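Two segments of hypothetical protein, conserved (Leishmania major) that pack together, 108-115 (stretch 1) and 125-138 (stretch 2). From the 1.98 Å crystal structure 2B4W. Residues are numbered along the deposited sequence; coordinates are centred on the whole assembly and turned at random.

Stretch 1 (108-115) LSYYGYFY
Stretch 2 (125-138) FTRGPGCMKDIRVL

Residues 110-115 form an extended strand against which strand 125-127 runs antiparallel; the axes of the two strands cross at 163° and approach to 4.7 Å. Together the stretches bury 838 Å².

Phe125 (phi/psi -137/-19) opens the pairing by donating its N to Phe114 O at 2.8 Å, nearly straight at 170°. Its p rotamer (chi1 72°) carries the ring back to Phe114, Phe125 CE1 lying 3.7 Å from Phe114 CB. Thr126 (-171/177, t) makes the hydrogen-bonded bridge with Phe114, CA-CA 5.3 Å: Phe114 N donates to Thr126 O at 2.8 Å, whereas the return bond from Thr126 N to Phe114 O is weak at 3.3 Å; the same carbonyl also accepts from Phe125 N. Arg127 (-159/166, chi1 60°) faces Tyr113 in the non-hydrogen-bonded pair, CA-CA 4.4 Å, both side chains on the sheet face opposite Phe114 and Thr126. Arg127 CD lies 3.4 Å from Tyr111 CD2, and Arg127 NH1 hydrogen-bonds Gly128 O at 3.1 Å.

Just past the strand, Gly128 N donates a hydrogen bond to Gly112 O at 2.8 Å. An ideal CB on Gly128 would clash with Ile135 CD1 at 2.4 Å. Gly130 (-57/148) sets its CA 3.6 Å from Tyr111 CE2. Cys131 then turns into a left-handed conformation (48/49); its N makes a short but weak, bent bond to Tyr110 O (2.6 Å, 120°), while its CA sits over one face of the Tyr110 ring (chi1 47°, p), 3.7 Å from the centroid.

Met132, a selenomethionine, points away from stretch 1; Met132 N lies 3.5 Å from Tyr110 CE1. The extended Lys133 side chain (p, t, t, t) places NZ 5.9 Å from the Tyr110 centroid, at most a weak attraction. Ile135 and Val137, both m at chi1, Ile135 with chi2 at 143°, are directed toward stretch 1 and approach the buried Phe114 ring (chi1 -74°): Ile135 CG2 lies 3.9 Å from Phe114 CZ, and Val137 CG1 4.3 Å from Phe114 CE2.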

# COMPACT_ATOMS: atom_id res chain seq x y z
N LEU A 108 2.37 23.38 4.43
CA LEU A 108 1.14 23.88 5.04
C LEU A 108 0.19 22.74 5.42
O LEU A 108 -0.36 22.70 6.53
CB LEU A 108 0.44 24.84 4.08
N SER A 109 0.02 21.83 4.47
CA SER A 109 -1.00 20.80 4.48
C SER A 109 -0.70 19.60 3.58
O SER A 109 0.17 19.65 2.72
CB SER A 109 -2.30 21.45 3.95
OG SER A 109 -1.99 21.93 2.63
N TYR A 110 -1.46 18.53 3.76
CA TYR A 110 -1.40 17.40 2.85
C TYR A 110 -2.77 16.72 2.76
O TYR A 110 -3.58 16.86 3.67
CB TYR A 110 -0.34 16.36 3.24
CG TYR A 110 -0.40 16.02 4.71
CD1 TYR A 110 -1.23 15.01 5.16
CD2 TYR A 110 0.37 16.72 5.64
CE1 TYR A 110 -1.28 14.70 6.51
CE2 TYR A 110 0.31 16.42 6.97
CZ TYR A 110 -0.51 15.40 7.42
OH TYR A 110 -0.58 15.09 8.76
N TYR A 111 -2.96 16.06 1.62
CA TYR A 111 -4.18 15.45 1.16
C TYR A 111 -3.92 14.13 0.43
O TYR A 111 -2.86 14.00 -0.19
CB TYR A 111 -4.95 16.32 0.17
CG TYR A 111 -5.25 17.72 0.65
CD1 TYR A 111 -4.28 18.71 0.63
CD2 TYR A 111 -6.52 18.05 1.11
CE1 TYR A 111 -4.56 19.98 1.07
CE2 TYR A 111 -6.81 19.33 1.55
CZ TYR A 111 -5.83 20.29 1.53
OH TYR A 111 -6.10 21.57 1.96
N GLY A 112 -4.90 13.24 0.52
CA GLY A 112 -4.99 12.08 -0.37
C GLY A 112 -5.72 12.53 -1.64
O GLY A 112 -6.89 12.88 -1.53
N TYR A 113 -5.04 12.53 -2.78
CA TYR A 113 -5.53 12.85 -4.10
C TYR A 113 -5.87 11.59 -4.90
O TYR A 113 -5.07 10.64 -4.88
CB TYR A 113 -4.51 13.63 -4.93
CG TYR A 113 -4.50 15.12 -4.86
CD1 TYR A 113 -5.01 15.84 -3.78
CD2 TYR A 113 -3.96 15.83 -5.93
CE1 TYR A 113 -4.98 17.22 -3.78
CE2 TYR A 113 -3.92 17.21 -5.93
CZ TYR A 113 -4.43 17.89 -4.85
OH TYR A 113 -4.38 19.27 -4.87
N PHE A 114 -7.01 11.61 -5.59
CA PHE A 114 -7.54 10.47 -6.33
C PHE A 114 -7.79 10.84 -7.79
O PHE A 114 -8.32 11.92 -8.07
CB PHE A 114 -8.85 9.93 -5.74
CG PHE A 114 -8.69 9.16 -4.44
CD1 PHE A 114 -8.62 9.83 -3.23
CD2 PHE A 114 -8.61 7.78 -4.47
CE1 PHE A 114 -8.47 9.12 -2.05
CE2 PHE A 114 -8.47 7.07 -3.30
CZ PHE A 114 -8.39 7.74 -2.10
N TYR A 115 -7.39 9.95 -8.66
CA TYR A 115 -7.40 10.00 -10.10
C TYR A 115 -8.05 8.72 -10.62
O TYR A 115 -7.92 7.67 -9.98
CB TYR A 115 -6.01 10.09 -10.73
CG TYR A 115 -5.13 11.18 -10.20
CD1 TYR A 115 -4.64 11.09 -8.90
CD2 TYR A 115 -4.79 12.29 -10.97
CE1 TYR A 115 -3.84 12.07 -8.38
CE2 TYR A 115 -3.98 13.29 -10.45
CZ TYR A 115 -3.51 13.16 -9.15
OH TYR A 115 -2.70 14.12 -8.59
N PHE A 125 -10.00 13.32 -9.74
CA PHE A 125 -11.44 13.56 -9.59
C PHE A 125 -11.80 13.92 -8.15
O PHE A 125 -12.87 14.50 -7.92
CB PHE A 125 -12.30 12.40 -10.11
CG PHE A 125 -12.30 11.13 -9.27
CD1 PHE A 125 -11.21 10.28 -9.32
CD2 PHE A 125 -13.34 10.77 -8.45
CE1 PHE A 125 -11.18 9.13 -8.56
CE2 PHE A 125 -13.34 9.62 -7.69
CZ PHE A 125 -12.23 8.79 -7.74
N THR A 126 -11.02 13.65 -7.12
CA THR A 126 -11.46 13.94 -5.76
C THR A 126 -10.29 13.75 -4.79
O THR A 126 -9.21 13.37 -5.25
CB THR A 126 -12.64 13.06 -5.32
OG1 THR A 126 -13.39 13.73 -4.30
CG2 THR A 126 -12.13 11.77 -4.69
N ARG A 127 -10.52 14.04 -3.51
CA ARG A 127 -9.50 14.00 -2.49
C ARG A 127 -10.08 13.86 -1.09
O ARG A 127 -11.26 14.05 -0.85
CB ARG A 127 -8.65 15.29 -2.54
CG ARG A 127 -9.52 16.53 -2.29
CD ARG A 127 -8.87 17.35 -1.20
NE ARG A 127 -9.38 18.70 -1.08
CZ ARG A 127 -10.11 19.23 -0.11
NH1 ARG A 127 -10.50 18.56 0.97
NH2 ARG A 127 -10.47 20.51 -0.22
N GLY A 128 -9.19 13.53 -0.15
CA GLY A 128 -9.60 13.39 1.24
C GLY A 128 -9.52 14.72 1.98
O GLY A 128 -9.24 15.76 1.38
N PRO A 129 -9.79 14.66 3.28
CA PRO A 129 -9.71 15.82 4.16
C PRO A 129 -8.30 16.34 4.38
O PRO A 129 -7.30 15.63 4.29
CB PRO A 129 -10.24 15.30 5.50
CG PRO A 129 -10.11 13.82 5.43
CD PRO A 129 -10.22 13.44 3.97
N GLY A 130 -8.19 17.63 4.69
CA GLY A 130 -6.88 18.20 4.93
C GLY A 130 -6.15 17.48 6.04
O GLY A 130 -6.79 16.98 6.96
N CYS A 131 -4.83 17.43 5.92
CA CYS A 131 -3.97 16.73 6.84
C CYS A 131 -4.44 15.31 7.17
O CYS A 131 -4.49 14.88 8.32
CB CYS A 131 -3.82 17.57 8.13
SG CYS A 131 -2.95 19.13 7.86
N MSE A 132 -4.75 14.54 6.13
CA MSE A 132 -5.03 13.12 6.26
C MSE A 132 -4.37 12.37 5.11
O MSE A 132 -4.39 12.80 3.95
CB MSE A 132 -6.53 12.81 6.28
CG MSE A 132 -6.82 11.34 6.49
SE MSE A 132 -8.56 10.64 6.47
CE MSE A 132 -9.04 11.44 8.15
N LYS A 133 -3.76 11.22 5.40
CA LYS A 133 -3.27 10.40 4.29
C LYS A 133 -3.62 8.95 4.56
O LYS A 133 -4.46 8.62 5.41
CB LYS A 133 -1.79 10.63 4.04
CG LYS A 133 -0.78 10.34 5.13
CD LYS A 133 0.55 10.96 4.69
CE LYS A 133 1.64 10.85 5.73
NZ LYS A 133 3.00 11.06 5.14
N ASP A 134 -3.03 8.01 3.84
CA ASP A 134 -3.30 6.61 4.12
C ASP A 134 -4.77 6.22 3.99
O ASP A 134 -5.23 5.32 4.69
CB ASP A 134 -2.76 6.29 5.53
CG ASP A 134 -1.27 6.55 5.60
OD1 ASP A 134 -0.62 6.56 4.54
OD2 ASP A 134 -0.69 6.75 6.68
N ILE A 135 -5.50 6.84 3.09
CA ILE A 135 -6.86 6.55 2.65
C ILE A 135 -6.83 5.58 1.46
O ILE A 135 -6.08 5.83 0.52
CB ILE A 135 -7.65 7.80 2.21
CG1 ILE A 135 -7.73 8.91 3.26
CG2 ILE A 135 -9.04 7.36 1.73
CD1 ILE A 135 -7.67 10.34 2.76
N ARG A 136 -7.62 4.51 1.56
CA ARG A 136 -7.65 3.39 0.63
C ARG A 136 -9.07 2.90 0.33
O ARG A 136 -10.00 2.99 1.12
CB ARG A 136 -6.90 2.17 1.15
CG ARG A 136 -5.41 2.32 1.38
CD ARG A 136 -4.74 2.94 0.17
NE ARG A 136 -3.29 3.09 0.31
CZ ARG A 136 -2.64 4.18 0.68
NH1 ARG A 136 -3.25 5.32 0.98
NH2 ARG A 136 -1.32 4.16 0.75
N VAL A 137 -9.19 2.33 -0.88
CA VAL A 137 -10.50 1.82 -1.28
C VAL A 137 -10.38 0.46 -1.93
O VAL A 137 -9.27 0.07 -2.31
CB VAL A 137 -11.19 2.74 -2.30
CG1 VAL A 137 -11.24 4.17 -1.79
CG2 VAL A 137 -10.49 2.72 -3.67
N LEU A 138 -11.54 -0.15 -2.06
CA LEU A 138 -11.77 -1.32 -2.88
C LEU A 138 -13.26 -1.49 -3.22
O LEU A 138 -14.16 -0.94 -2.62
CB LEU A 138 -11.29 -2.62 -2.25
CG LEU A 138 -11.88 -3.35 -1.06
CD1 LEU A 138 -13.22 -4.03 -1.17
CD2 LEU A 138 -10.92 -4.53 -0.77